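Local coordinates for ribosomal RNA processing protein 6 (Trypanosoma brucei brucei, PDB 4NLC) that probably degrades and trims RNA from its 3' end as an exosome-associated nuclear 3'-5' exoribonuclease, of which this chain is the catalytic domain, at residues Thr72-Val77 and Gln119-Asp124; Glu78-Leu83 and Ala130-Met135; Ala85-Glu90 and Ile114-Gln119; Thr109-Ile114 and Arg207-Pro212. The protein carries 1 engineered substitution. All coordinates share one frame; numbering follows the deposited sequence.

Contact 1 (Thr72-Val77 and Gln119-Asp124); sequences TFVDTV and QDFIVD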
loop_
_atom_site.group_PDB
_atom_site.type_symbol
_atom_site.label_atom_id
_atom_site.label_comp_id
_atom_site.label_asym_id
_atom_site.label_seq_id
_atom_site.Cartn_x
_atom_site.Cartn_y
_atom_site.Cartn_z
ATOM N N THR A 72 5.275 -21.672 -3.363
ATOM C CA THR A 72 5.013 -21.982 -1.950
ATOM C C THR A 72 4.149 -20.894 -1.326
ATOM O O THR A 72 4.416 -19.702 -1.507
ATOM C CB THR A 72 6.318 -22.222 -1.183
ATOM O OG1 THR A 72 7.068 -23.236 -1.851
ATOM C CG2 THR A 72 6.087 -22.593 0.307
ATOM N N PHE A 73 3.088 -21.317 -0.635
ATOM C CA PHE A 73 2.188 -20.419 0.066
ATOM C C PHE A 73 2.635 -20.434 1.520
ATOM O O PHE A 73 2.641 -21.485 2.137
ATOM C CB PHE A 73 0.710 -20.827 -0.110
ATOM C CG PHE A 73 -0.219 -19.850 0.582
ATOM C CD1 PHE A 73 -0.447 -18.588 0.054
ATOM C CD2 PHE A 73 -0.831 -20.180 1.783
ATOM C CE1 PHE A 73 -1.270 -17.665 0.718
ATOM C CE2 PHE A 73 -1.655 -19.260 2.444
ATOM C CZ PHE A 73 -1.863 -18.010 1.911
ATOM N N VAL A 74 3.073 -19.274 2.039
ATOM C CA VAL A 74 3.639 -19.142 3.379
ATOM C C VAL A 74 2.619 -18.466 4.296
ATOM O O VAL A 74 2.227 -17.316 4.043
ATOM C CB VAL A 74 4.989 -18.348 3.326
ATOM C CG1 VAL A 74 5.500 -18.022 4.732
ATOM C CG2 VAL A 74 6.049 -19.070 2.493
ATOM N N ASP A 75 2.194 -19.180 5.367
ATOM C CA ASP A 75 1.220 -18.606 6.275
ATOM C C ASP A 75 1.467 -18.961 7.731
ATOM O O ASP A 75 0.573 -18.758 8.565
ATOM C CB ASP A 75 -0.235 -18.916 5.835
ATOM C CG ASP A 75 -0.700 -20.359 5.930
ATOM O OD1 ASP A 75 0.165 -21.262 6.070
ATOM O OD2 ASP A 75 -1.932 -20.596 5.792
ATOM N N THR A 76 2.687 -19.434 8.060
ATOM C CA THR A 76 3.089 -19.684 9.469
ATOM C C THR A 76 4.439 -19.007 9.713
ATOM O O THR A 76 5.129 -18.687 8.729
ATOM C CB THR A 76 3.132 -21.176 9.848
ATOM O OG1 THR A 76 4.193 -21.815 9.149
ATOM C CG2 THR A 76 1.823 -21.886 9.620
ATOM N N VAL A 77 4.812 -18.790 11.006
ATOM C CA VAL A 77 6.076 -18.154 11.425
ATOM C C VAL A 77 7.266 -18.965 10.925
ATOM O O VAL A 77 8.167 -18.381 10.347
ATOM C CB VAL A 77 6.205 -17.910 12.960
ATOM C CG1 VAL A 77 7.443 -17.057 13.291
ATOM C CG2 VAL A 77 4.966 -17.256 13.527
ATOM N N GLN A 119 12.240 -19.986 -7.955
ATOM C CA GLN A 119 10.916 -20.251 -7.416
ATOM C C GLN A 119 10.163 -18.997 -6.994
ATOM O O GLN A 119 10.752 -17.916 -6.873
ATOM C CB GLN A 119 11.014 -21.243 -6.237
ATOM C CG GLN A 119 11.840 -20.722 -5.082
ATOM C CD GLN A 119 12.036 -21.763 -4.018
ATOM O OE1 GLN A 119 13.147 -21.953 -3.519
ATOM N NE2 GLN A 119 10.960 -22.403 -3.591
ATOM N N ASP A 120 8.855 -19.179 -6.734
ATOM C CA ASP A 120 7.943 -18.135 -6.313
ATOM C C ASP A 120 7.406 -18.419 -4.913
ATOM O O ASP A 120 7.292 -19.575 -4.521
ATOM C CB ASP A 120 6.770 -18.046 -7.322
ATOM C CG ASP A 120 7.167 -17.703 -8.749
ATOM O OD1 ASP A 120 8.180 -16.992 -8.934
ATOM O OD2 ASP A 120 6.457 -18.123 -9.674
ATOM N N PHE A 121 7.039 -17.356 -4.180
ATOM C CA PHE A 121 6.468 -17.424 -2.845
ATOM C C PHE A 121 5.323 -16.442 -2.732
ATOM O O PHE A 121 5.327 -15.400 -3.389
ATOM C CB PHE A 121 7.517 -17.097 -1.779
ATOM C CG PHE A 121 8.687 -18.054 -1.744
ATOM C CD1 PHE A 121 8.613 -19.244 -1.018
ATOM C CD2 PHE A 121 9.863 -17.770 -2.440
ATOM C CE1 PHE A 121 9.699 -20.126 -0.976
ATOM C CE2 PHE A 121 10.953 -18.646 -2.389
ATOM C CZ PHE A 121 10.867 -19.809 -1.637
ATOM N N ILE A 122 4.322 -16.808 -1.944
ATOM C CA ILE A 122 3.176 -15.953 -1.612
ATOM C C ILE A 122 3.095 -15.973 -0.115
ATOM O O ILE A 122 2.986 -17.051 0.464
ATOM C CB ILE A 122 1.835 -16.320 -2.306
ATOM C CG1 ILE A 122 1.900 -16.011 -3.810
ATOM C CG2 ILE A 122 0.653 -15.575 -1.655
ATOM C CD1 ILE A 122 0.784 -16.680 -4.644
ATOM N N VAL A 123 3.251 -14.789 0.507
ATOM C CA VAL A 123 3.237 -14.627 1.944
ATOM C C VAL A 123 1.907 -14.077 2.454
ATOM O O VAL A 123 1.486 -13.000 2.072
ATOM C CB VAL A 123 4.460 -13.815 2.481
ATOM C CG1 VAL A 123 4.459 -13.759 4.014
ATOM C CG2 VAL A 123 5.756 -14.440 1.986
ATOM N N ASP A 124 1.299 -14.799 3.402
ATOM C CA ASP A 124 0.081 -14.322 4.017
ATOM C C ASP A 124 0.375 -13.336 5.155
ATOM O O ASP A 124 0.485 -13.724 6.317
ATOM C CB ASP A 124 -0.837 -15.479 4.435
ATOM C CG ASP A 124 -2.208 -15.032 4.875
ATOM O OD1 ASP A 124 -2.359 -13.841 5.249
ATOM O OD2 ASP A 124 -3.120 -15.873 4.899
HETATM O O HOH W 1 8.186 -22.095 -4.067
HETATM O O HOH W 2 -3.644 -18.471 4.898
#
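Ile-122 sets its CG2 methyl against the edge of the Phe-73 ring, close to the ring plane, with CG2 of Ile-122 3.6 Å from CD1 of Phe-73. CG of Phe-73 stands anti to the backbone N (chi1 -178°), and from there the ring leans to strand 120-123, where its CZ also meets Asp-124 CB. The pair lies on a parallel ladder at the border of a mixed sheet: strand 71-74, outermost within the chain, lies beside strand 120-123 in the RNase H-like exonuclease domain. On the opposite face, covered by helix 77-87, CB of Val-74 packs 4.2 Å from CG2 of Val-123. Thr-72 and Phe-121 lie side by side and point the same way, CB of Thr-72 being 3.8 Å from CD1 of Phe-121.

Ile-122 also supplies both inner rungs of the ladder. Its N donates to Thr-72 O, while Val-74 N reaches Ile-122 O at 2.7 Å in an almost straight bond (177°). Thr-72 N to Asp-120 O and Asp-124 N to Val-74 O add the outer rungs. Beyond the first of these, one water joins Thr-72 OG1, Gln-119 NE2 and Asp-120 O. At the other end the OD2 atoms of Asp-75 and Asp-124 are 5.0 Å apart, and Arg-209, salt-bridged to Asp-124, probably eases their repulsion. A second water donates to both carboxylates, 2.9 Å from Asp-75 OD2 and 2.7 Å from Asp-124 OD2.

Contact 2 (Glu78-Leu83 and Ala130-Met135); sequences EDLEAL and ANMYLM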
loop_
_atom_site.group_PDB
_atom_site.type_symbol
_atom_site.label_atom_id
_atom_site.label_comp_id
_atom_site.label_asym_id
_atom_site.label_seq_id
_atom_site.Cartn_x
_atom_site.Cartn_y
_atom_site.Cartn_z
ATOM N N GLU A 78 7.269 -20.293 11.171
ATOM C CA GLU A 78 8.328 -21.261 10.793
ATOM C C GLU A 78 8.539 -21.249 9.282
ATOM O O GLU A 78 9.678 -21.291 8.833
ATOM C CB GLU A 78 7.984 -22.714 11.228
ATOM C CG GLU A 78 7.121 -22.849 12.468
ATOM C CD GLU A 78 5.625 -22.710 12.241
ATOM O OE1 GLU A 78 5.046 -21.745 12.788
ATOM O OE2 GLU A 78 5.024 -23.583 11.571
ATOM N N ASP A 79 7.454 -21.195 8.502
ATOM C CA ASP A 79 7.536 -21.132 7.037
ATOM C C ASP A 79 8.061 -19.793 6.545
ATOM O O ASP A 79 8.747 -19.752 5.530
ATOM C CB ASP A 79 6.217 -21.522 6.384
ATOM C CG ASP A 79 5.988 -23.023 6.488
ATOM O OD1 ASP A 79 6.983 -23.790 6.386
ATOM O OD2 ASP A 79 4.836 -23.431 6.734
ATOM N N LEU A 80 7.791 -18.718 7.297
ATOM C CA LEU A 80 8.291 -17.375 7.009
ATOM C C LEU A 80 9.809 -17.318 7.254
ATOM O O LEU A 80 10.542 -16.754 6.434
ATOM C CB LEU A 80 7.542 -16.315 7.847
ATOM C CG LEU A 80 7.944 -14.856 7.633
ATOM C CD1 LEU A 80 7.780 -14.443 6.157
ATOM C CD2 LEU A 80 7.151 -13.927 8.560
ATOM N N GLU A 81 10.265 -17.903 8.373
ATOM C CA GLU A 81 11.681 -17.975 8.742
ATOM C C GLU A 81 12.446 -18.814 7.728
ATOM O O GLU A 81 13.532 -18.406 7.323
ATOM C CB GLU A 81 11.852 -18.579 10.153
ATOM C CG GLU A 81 11.314 -17.664 11.235
ATOM C CD GLU A 81 11.365 -18.227 12.636
ATOM O OE1 GLU A 81 10.898 -19.370 12.843
ATOM O OE2 GLU A 81 11.838 -17.503 13.537
ATOM N N ALA A 82 11.883 -19.987 7.318
ATOM C CA ALA A 82 12.501 -20.845 6.307
ATOM C C ALA A 82 12.658 -20.042 4.998
ATOM O O ALA A 82 13.705 -20.117 4.348
ATOM C CB ALA A 82 11.656 -22.102 6.060
ATOM N N LEU A 83 11.635 -19.248 4.646
ATOM C CA LEU A 83 11.658 -18.409 3.440
ATOM C C LEU A 83 12.770 -17.313 3.537
ATOM O O LEU A 83 13.530 -17.136 2.599
ATOM C CB LEU A 83 10.271 -17.785 3.186
ATOM C CG LEU A 83 10.242 -16.546 2.267
ATOM C CD1 LEU A 83 10.673 -16.889 0.823
ATOM C CD2 LEU A 83 8.904 -15.896 2.285
ATOM N N ALA A 130 2.094 -10.042 12.575
ATOM C CA ALA A 130 2.888 -9.802 13.782
ATOM C C ALA A 130 4.344 -10.271 13.662
ATOM O O ALA A 130 5.177 -9.854 14.460
ATOM C CB ALA A 130 2.232 -10.492 14.973
ATOM N N ASN A 131 4.647 -11.129 12.666
ATOM C CA ASN A 131 5.969 -11.735 12.483
ATOM C C ASN A 131 6.745 -11.234 11.277
ATOM O O ASN A 131 7.853 -11.717 11.026
ATOM C CB ASN A 131 5.790 -13.268 12.376
ATOM C CG ASN A 131 4.784 -13.801 13.372
ATOM O OD1 ASN A 131 3.638 -14.124 13.041
ATOM N ND2 ASN A 131 5.154 -13.789 14.625
ATOM N N MET A 132 6.169 -10.306 10.508
ATOM C CA MET A 132 6.798 -9.817 9.274
ATOM C C MET A 132 8.158 -9.122 9.505
ATOM O O MET A 132 8.990 -9.105 8.599
ATOM C CB MET A 132 5.837 -8.934 8.477
ATOM C CG MET A 132 4.702 -9.704 7.821
ATOM S SD MET A 132 5.259 -10.933 6.625
ATOM C CE MET A 132 5.678 -9.861 5.247
ATOM N N TYR A 133 8.410 -8.650 10.748
ATOM C CA TYR A 133 9.671 -8.013 11.147
ATOM C C TYR A 133 10.873 -8.947 10.900
ATOM O O TYR A 133 11.997 -8.470 10.710
ATOM C CB TYR A 133 9.611 -7.556 12.613
ATOM C CG TYR A 133 9.581 -8.687 13.626
ATOM C CD1 TYR A 133 10.756 -9.234 14.120
ATOM C CD2 TYR A 133 8.379 -9.155 14.144
ATOM C CE1 TYR A 133 10.739 -10.240 15.085
ATOM C CE2 TYR A 133 8.349 -10.157 15.116
ATOM C CZ TYR A 133 9.533 -10.719 15.560
ATOM O OH TYR A 133 9.532 -11.720 16.501
ATOM N N LEU A 134 10.612 -10.274 10.878
ATOM C CA LEU A 134 11.623 -11.320 10.611
ATOM C C LEU A 134 12.235 -11.235 9.218
ATOM O O LEU A 134 13.252 -11.859 8.962
ATOM C CB LEU A 134 11.078 -12.743 10.881
ATOM C CG LEU A 134 10.732 -13.047 12.355
ATOM C CD1 LEU A 134 9.975 -14.348 12.472
ATOM C CD2 LEU A 134 11.964 -13.057 13.248
ATOM N N MET A 135 11.630 -10.447 8.338
ATOM C CA MET A 135 12.099 -10.224 6.976
ATOM C C MET A 135 13.137 -9.094 6.929
ATOM O O MET A 135 13.778 -8.935 5.900
ATOM C CB MET A 135 10.913 -9.882 6.042
ATOM C CG MET A 135 9.820 -10.939 6.047
ATOM S SD MET A 135 9.025 -11.075 4.451
ATOM C CE MET A 135 10.435 -11.811 3.471
#
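Leu-80 sets its two methyl groups against the 3-10 segment 130-135, and three of the four residue contacts between 78-83 and 130-135 are its own. Its CG lies anti to the backbone N (chi1 -179°), and the branches then part. CD2 comes down on the backbone of Asn-131, 3.4 Å from Asn-131 O. That oxygen is already engaged, since it accepts the 3-10 bond from Leu-134 N. The same CD2 of Leu-80 lies 4.0 Å from SD of Met-132, a side chain that sets out away from the helix and is brought back by its bends at chi2 and chi3. CD1 of Leu-80 takes the other sulfur, SD of Met-135, also at 4.0 Å, the two side chains crossing at about a right angle.

The outer side is quite different. Glu-81 lays its chain across CD1 of Leu-134, with CG and the carboxylate oxygen OE2 of Glu-81 both 3.8 Å from that methyl. No hydrogen bond spans the two segments. Leu-80 is buried among several partners, whereas the exposed Glu-81 meets Leu-134 alone.

The contact is largely apolar packing that joins helix 77-87 to the segment leading into helix 136-140. Leu-80 also rests on Val-123 of strand 120-123, and Met-132 and Met-135 both reach Met-112 of strand 108-115, so helix and 3-10 segment meet each other over the same part of the sheet.

Contact 3 (Ala85-Glu90 and Ile114-Gln119); sequences AVLLNE and ISTRTQ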
loop_
_atom_site.group_PDB
_atom_site.type_symbol
_atom_site.label_atom_id
_atom_site.label_comp_id
_atom_site.label_asym_id
_atom_site.label_seq_id
_atom_site.Cartn_x
_atom_site.Cartn_y
_atom_site.Cartn_z
ATOM N N ALA A 85 15.581 -17.436 5.101
ATOM C CA ALA A 85 16.916 -18.044 4.909
ATOM C C ALA A 85 17.177 -18.372 3.447
ATOM O O ALA A 85 18.314 -18.259 3.006
ATOM C CB ALA A 85 17.105 -19.273 5.793
ATOM N N VAL A 86 16.133 -18.753 2.690
ATOM C CA VAL A 86 16.247 -19.015 1.250
ATOM C C VAL A 86 16.632 -17.665 0.566
ATOM O O VAL A 86 17.602 -17.610 -0.184
ATOM C CB VAL A 86 14.924 -19.599 0.651
ATOM C CG1 VAL A 86 14.861 -19.420 -0.863
ATOM C CG2 VAL A 86 14.743 -21.067 1.029
ATOM N N LEU A 87 15.891 -16.589 0.877
ATOM C CA LEU A 87 16.124 -15.271 0.319
ATOM C C LEU A 87 17.530 -14.725 0.587
ATOM O O LEU A 87 18.065 -13.991 -0.255
ATOM C CB LEU A 87 15.057 -14.293 0.786
ATOM C CG LEU A 87 13.582 -14.594 0.463
ATOM C CD1 LEU A 87 12.722 -13.450 0.904
ATOM C CD2 LEU A 87 13.346 -14.906 -1.034
ATOM N N LEU A 88 18.141 -15.115 1.739
ATOM C CA LEU A 88 19.490 -14.702 2.133
ATOM C C LEU A 88 20.592 -15.281 1.232
ATOM O O LEU A 88 21.706 -14.789 1.291
ATOM C CB LEU A 88 19.798 -14.977 3.618
ATOM C CG LEU A 88 19.029 -14.149 4.687
ATOM C CD1 LEU A 88 19.207 -14.768 6.096
ATOM C CD2 LEU A 88 19.415 -12.666 4.690
ATOM N N ASN A 89 20.296 -16.304 0.404
ATOM C CA ASN A 89 21.263 -16.890 -0.533
ATOM C C ASN A 89 21.130 -16.319 -1.969
ATOM O O ASN A 89 21.809 -16.796 -2.888
ATOM C CB ASN A 89 21.150 -18.417 -0.551
ATOM C CG ASN A 89 21.842 -19.099 0.596
ATOM O OD1 ASN A 89 22.941 -18.720 1.018
ATOM N ND2 ASN A 89 21.220 -20.147 1.106
ATOM N N GLU A 90 20.254 -15.303 -2.158
ATOM C CA GLU A 90 20.019 -14.648 -3.455
ATOM C C GLU A 90 20.706 -13.282 -3.526
ATOM O O GLU A 90 20.948 -12.656 -2.497
ATOM C CB GLU A 90 18.506 -14.484 -3.704
ATOM C CG GLU A 90 17.689 -15.765 -3.545
ATOM C CD GLU A 90 17.981 -16.894 -4.522
ATOM O OE1 GLU A 90 17.775 -18.067 -4.140
ATOM O OE2 GLU A 90 18.405 -16.616 -5.667
ATOM N N ILE A 114 6.900 -12.874 -3.583
ATOM C CA ILE A 114 8.349 -12.857 -3.766
ATOM C C ILE A 114 8.736 -13.878 -4.808
ATOM O O ILE A 114 8.380 -15.044 -4.669
ATOM C CB ILE A 114 9.155 -13.094 -2.438
ATOM C CG1 ILE A 114 8.877 -12.008 -1.366
ATOM C CG2 ILE A 114 10.668 -13.150 -2.720
ATOM C CD1 ILE A 114 8.611 -12.571 0.004
ATOM N N SER A 115 9.548 -13.474 -5.783
ATOM C CA SER A 115 10.104 -14.432 -6.722
ATOM C C SER A 115 11.616 -14.387 -6.654
ATOM O O SER A 115 12.208 -13.307 -6.547
ATOM C CB SER A 115 9.663 -14.158 -8.158
ATOM O OG SER A 115 8.295 -14.440 -8.407
ATOM N N THR A 116 12.232 -15.562 -6.777
ATOM C CA THR A 116 13.678 -15.729 -6.906
ATOM C C THR A 116 13.869 -16.289 -8.304
ATOM O O THR A 116 12.884 -16.621 -8.966
ATOM C CB THR A 116 14.305 -16.653 -5.804
ATOM O OG1 THR A 116 14.021 -18.026 -6.057
ATOM C CG2 THR A 116 13.896 -16.275 -4.390
ATOM N N ARG A 117 15.121 -16.440 -8.746
ATOM C CA ARG A 117 15.433 -17.035 -10.048
ATOM C C ARG A 117 14.924 -18.480 -10.165
ATOM O O ARG A 117 14.772 -18.965 -11.273
ATOM C CB ARG A 117 16.966 -17.025 -10.294
ATOM C CG ARG A 117 17.603 -15.635 -10.297
ATOM C CD ARG A 117 16.994 -14.705 -11.343
ATOM N NE ARG A 117 17.763 -13.475 -11.379
ATOM C CZ ARG A 117 17.779 -12.606 -12.377
ATOM N NH1 ARG A 117 16.999 -12.786 -13.436
ATOM N NH2 ARG A 117 18.567 -11.547 -12.323
ATOM N N THR A 118 14.698 -19.174 -9.036
ATOM C CA THR A 118 14.347 -20.607 -9.064
ATOM C C THR A 118 12.936 -20.948 -8.583
ATOM O O THR A 118 12.492 -22.087 -8.762
ATOM C CB THR A 118 15.396 -21.423 -8.268
ATOM O OG1 THR A 118 15.674 -20.784 -7.003
ATOM C CG2 THR A 118 16.671 -21.633 -9.054
ATOM N N GLN A 119 12.240 -19.986 -7.955
ATOM C CA GLN A 119 10.916 -20.251 -7.416
ATOM C C GLN A 119 10.163 -18.997 -6.994
ATOM O O GLN A 119 10.752 -17.916 -6.873
ATOM C CB GLN A 119 11.014 -21.243 -6.237
ATOM C CG GLN A 119 11.840 -20.722 -5.082
ATOM C CD GLN A 119 12.036 -21.763 -4.018
ATOM O OE1 GLN A 119 13.147 -21.953 -3.519
ATOM N NE2 GLN A 119 10.960 -22.403 -3.591
HETATM O O HOH W 3 15.100 -19.872 -4.410
HETATM O O HOH W 4 16.899 -14.770 -7.052
HETATM O O HOH W 5 17.691 -18.796 -7.172
#
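Glu-90 crosses Thr-116 at about a right angle, and its course can be traced bond by bond. From CB, which heads toward the 114-119 segment, CG leaves anti to the carbonyl carbon and settles 3.9 Å from CG2 of Thr-116. A bend at chi2 (-64°) then turns CD aside, and CD lies 3.9 Å from CB of Thr-116, so the aliphatic part of the chain and the carboxylate carbon both rest on the threonine. The two oxygens end among waters. OE1 accepts from a water at 3.2 Å that also donates to Gln-119 OE1 and is hydrogen-bonded to Thr-116 OG1 and Thr-118 OG1. OE2 accepts from another that bonds to Thr-118 OG1, and a further water that accepts from Arg-117 N lies 2.8 Å from OE2 of Glu-90 and may donate to it.

What receives the glutamate is the tight connection of a beta hairpin, joining strands 108-115 and 120-123 and closed by Thr-116 N donating to Gln-119 O. Inside it lies an ST turn, in which Thr-118 N donates to Thr-116 OG1 at 3.3 Å (155°). With its hydroxyl turned to this bond and to the water, Thr-116 has its CG2 methyl to give to Leu-87, whose CD2 is 3.7 Å from it. The same CD2 of Leu-87 packs on CG2 of Ile-114 at 3.6 Å. A type I turn from Leu-87 to Glu-90 links the two contacts. One residue before Leu-87, Val-86 meets Gln-119 tip to tip, CG1 of the valine being 4.1 Å from OE1 of the glutamine.

Contact 4 (Thr109-Ile114 and Arg207-Pro212); sequences TCLMQI and RVRPIP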
loop_
_atom_site.group_PDB
_atom_site.type_symbol
_atom_site.label_atom_id
_atom_site.label_comp_id
_atom_site.label_asym_id
_atom_site.label_seq_id
_atom_site.Cartn_x
_atom_site.Cartn_y
_atom_site.Cartn_z
ATOM N N THR A 109 -1.741 -4.026 4.352
ATOM C CA THR A 109 -1.208 -4.990 3.399
ATOM C C THR A 109 -1.828 -6.367 3.652
ATOM O O THR A 109 -1.846 -6.847 4.789
ATOM C CB THR A 109 0.309 -5.016 3.467
ATOM O OG1 THR A 109 0.770 -3.667 3.387
ATOM C CG2 THR A 109 0.920 -5.848 2.334
ATOM N N CYS A 110 -2.278 -7.006 2.578
ATOM C CA CYS A 110 -2.908 -8.327 2.614
ATOM C C CYS A 110 -2.006 -9.505 2.239
ATOM O O CYS A 110 -2.192 -10.613 2.751
ATOM C CB CYS A 110 -4.143 -8.315 1.735
ATOM S SG CYS A 110 -5.479 -7.315 2.406
ATOM N N LEU A 111 -1.091 -9.280 1.302
ATOM C CA LEU A 111 -0.265 -10.327 0.728
ATOM C C LEU A 111 1.025 -9.744 0.238
ATOM O O LEU A 111 1.067 -8.579 -0.154
ATOM C CB LEU A 111 -1.035 -10.876 -0.477
ATOM C CG LEU A 111 -0.940 -12.347 -0.815
ATOM C CD1 LEU A 111 -1.520 -13.226 0.305
ATOM C CD2 LEU A 111 -1.642 -12.617 -2.153
ATOM N N MET A 112 2.087 -10.554 0.285
ATOM C CA MET A 112 3.406 -10.174 -0.215
ATOM C C MET A 112 3.780 -11.304 -1.180
ATOM O O MET A 112 3.614 -12.475 -0.855
ATOM C CB MET A 112 4.445 -10.057 0.925
ATOM C CG MET A 112 5.863 -9.766 0.436
ATOM S SD MET A 112 7.095 -9.673 1.764
ATOM C CE MET A 112 6.837 -8.025 2.318
ATOM N N GLN A 113 4.269 -10.950 -2.357
ATOM C CA GLN A 113 4.682 -11.951 -3.326
ATOM C C GLN A 113 6.181 -11.762 -3.498
ATOM O O GLN A 113 6.680 -10.627 -3.506
ATOM C CB GLN A 113 3.933 -11.779 -4.674
ATOM C CG GLN A 113 2.403 -11.905 -4.566
ATOM C CD GLN A 113 1.742 -10.565 -4.594
ATOM O OE1 GLN A 113 1.505 -9.979 -5.644
ATOM N NE2 GLN A 113 1.470 -10.025 -3.444
ATOM N N ILE A 114 6.900 -12.874 -3.583
ATOM C CA ILE A 114 8.349 -12.857 -3.766
ATOM C C ILE A 114 8.736 -13.878 -4.808
ATOM O O ILE A 114 8.380 -15.044 -4.669
ATOM C CB ILE A 114 9.155 -13.094 -2.438
ATOM C CG1 ILE A 114 8.877 -12.008 -1.366
ATOM C CG2 ILE A 114 10.668 -13.150 -2.720
ATOM C CD1 ILE A 114 8.611 -12.571 0.004
ATOM N N ARG A 207 -8.432 -9.558 1.311
ATOM C CA ARG A 207 -8.616 -10.013 2.687
ATOM C C ARG A 207 -9.179 -11.434 2.709
ATOM O O ARG A 207 -9.168 -12.057 3.765
ATOM C CB ARG A 207 -9.654 -9.135 3.394
ATOM C CG ARG A 207 -9.289 -7.669 3.502
ATOM C CD ARG A 207 -10.402 -6.950 4.223
ATOM N NE ARG A 207 -11.648 -7.019 3.467
ATOM C CZ ARG A 207 -12.839 -6.796 3.994
ATOM N NH1 ARG A 207 -12.957 -6.513 5.284
ATOM N NH2 ARG A 207 -13.923 -6.866 3.242
ATOM N N VAL A 208 -9.757 -11.917 1.590
ATOM C CA VAL A 208 -10.434 -13.216 1.598
ATOM C C VAL A 208 -9.462 -14.378 1.767
ATOM O O VAL A 208 -8.353 -14.380 1.226
ATOM C CB VAL A 208 -11.433 -13.463 0.426
ATOM C CG1 VAL A 208 -12.504 -12.367 0.380
ATOM C CG2 VAL A 208 -10.726 -13.599 -0.923
ATOM N N ARG A 209 -9.889 -15.336 2.582
ATOM C CA ARG A 209 -9.172 -16.571 2.853
ATOM C C ARG A 209 -10.198 -17.709 2.823
ATOM O O ARG A 209 -11.261 -17.585 3.430
ATOM C CB ARG A 209 -8.398 -16.525 4.197
ATOM C CG ARG A 209 -7.309 -15.438 4.299
ATOM C CD ARG A 209 -6.141 -15.669 3.325
ATOM N NE ARG A 209 -5.108 -14.642 3.477
ATOM C CZ ARG A 209 -5.009 -13.525 2.766
ATOM N NH1 ARG A 209 -5.886 -13.258 1.808
ATOM N NH2 ARG A 209 -4.030 -12.668 3.006
ATOM N N PRO A 210 -9.932 -18.814 2.102
ATOM C CA PRO A 210 -8.727 -19.092 1.301
ATOM C C PRO A 210 -8.644 -18.206 0.072
ATOM O O PRO A 210 -9.655 -17.656 -0.377
ATOM C CB PRO A 210 -8.912 -20.566 0.907
ATOM C CG PRO A 210 -10.405 -20.766 0.890
ATOM C CD PRO A 210 -10.891 -19.940 2.045
ATOM N N ILE A 211 -7.437 -18.051 -0.469
ATOM C CA ILE A 211 -7.296 -17.279 -1.699
ATOM C C ILE A 211 -7.673 -18.253 -2.834
ATOM O O ILE A 211 -7.165 -19.366 -2.838
ATOM C CB ILE A 211 -5.895 -16.633 -1.846
ATOM C CG1 ILE A 211 -5.622 -15.686 -0.664
ATOM C CG2 ILE A 211 -5.770 -15.863 -3.176
ATOM C CD1 ILE A 211 -4.205 -15.544 -0.327
ATOM N N PRO A 212 -8.625 -17.911 -3.734
ATOM C CA PRO A 212 -8.969 -18.848 -4.815
ATOM C C PRO A 212 -7.829 -18.941 -5.826
ATOM O O PRO A 212 -7.078 -17.977 -5.994
ATOM C CB PRO A 212 -10.231 -18.232 -5.438
ATOM C CG PRO A 212 -10.559 -17.006 -4.634
ATOM C CD PRO A 212 -9.336 -16.625 -3.897
#
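Cys-110 and Arg-207 supply the closest pair of CA atoms between the two segments, 6.0 Å apart, where strand 108-115 passes an irregular loop that holds a cis peptide before Pro-210. SG of Cys-110 touches the aliphatic start of Arg-207, 4.0 Å from its CG, while the far end of that arginine turns to Asp-205. More specific is Arg-209, whose chain bends at chi2 (-66°) before reaching the strand. Its NH2 approaches Cys-110 O at 2.8 Å, but the bond is weak, with an N-H...O angle of only 117°, although the oxygen lies near the guanidinium plane.

Cys-110 and Leu-111 form a classic beta bulge, both residues facing Glu-98 of the adjacent strand 92-100, so the loop meets the sheet where its regular ladder is interrupted. NH1 of Arg-209 folds back on its own loop, donating to Val-208 O at 2.8 Å (155°) and also to Trp-206 O. These partners, with Asp-124 at NE, steady the guanidinium and fix its rotation. Ile-211 CD1 covers one face of it, 3.5 Å above the plane and offset toward the rim, and the same methyl meets Leu-111 CD1 tip to tip at 3.6 Å.

How the contacts relate
All four contacts belong to the exonuclease domain and gather round strands 71-74, 120-123 and 108-115, consecutive in its mixed sheet. The centres of contacts 2, 3 and 4 lie about 10, 12 and 10 Å from that of contact 1; contacts 3 and 4 are farthest apart, about 19 Å, although they share Ile-114 and strand 108-115. Contacts 2 and 3 use successive parts of helix 77-87. Neighbouring strands 120-123 and 108-115 join contact 1 to contact 4. Along the chain, contact 3 is nested inside the loops closed by contacts 1 and 2, which cross each other, whereas contact 4 crosses all three; segments far apart in sequence thus come together round one edge of the sheet.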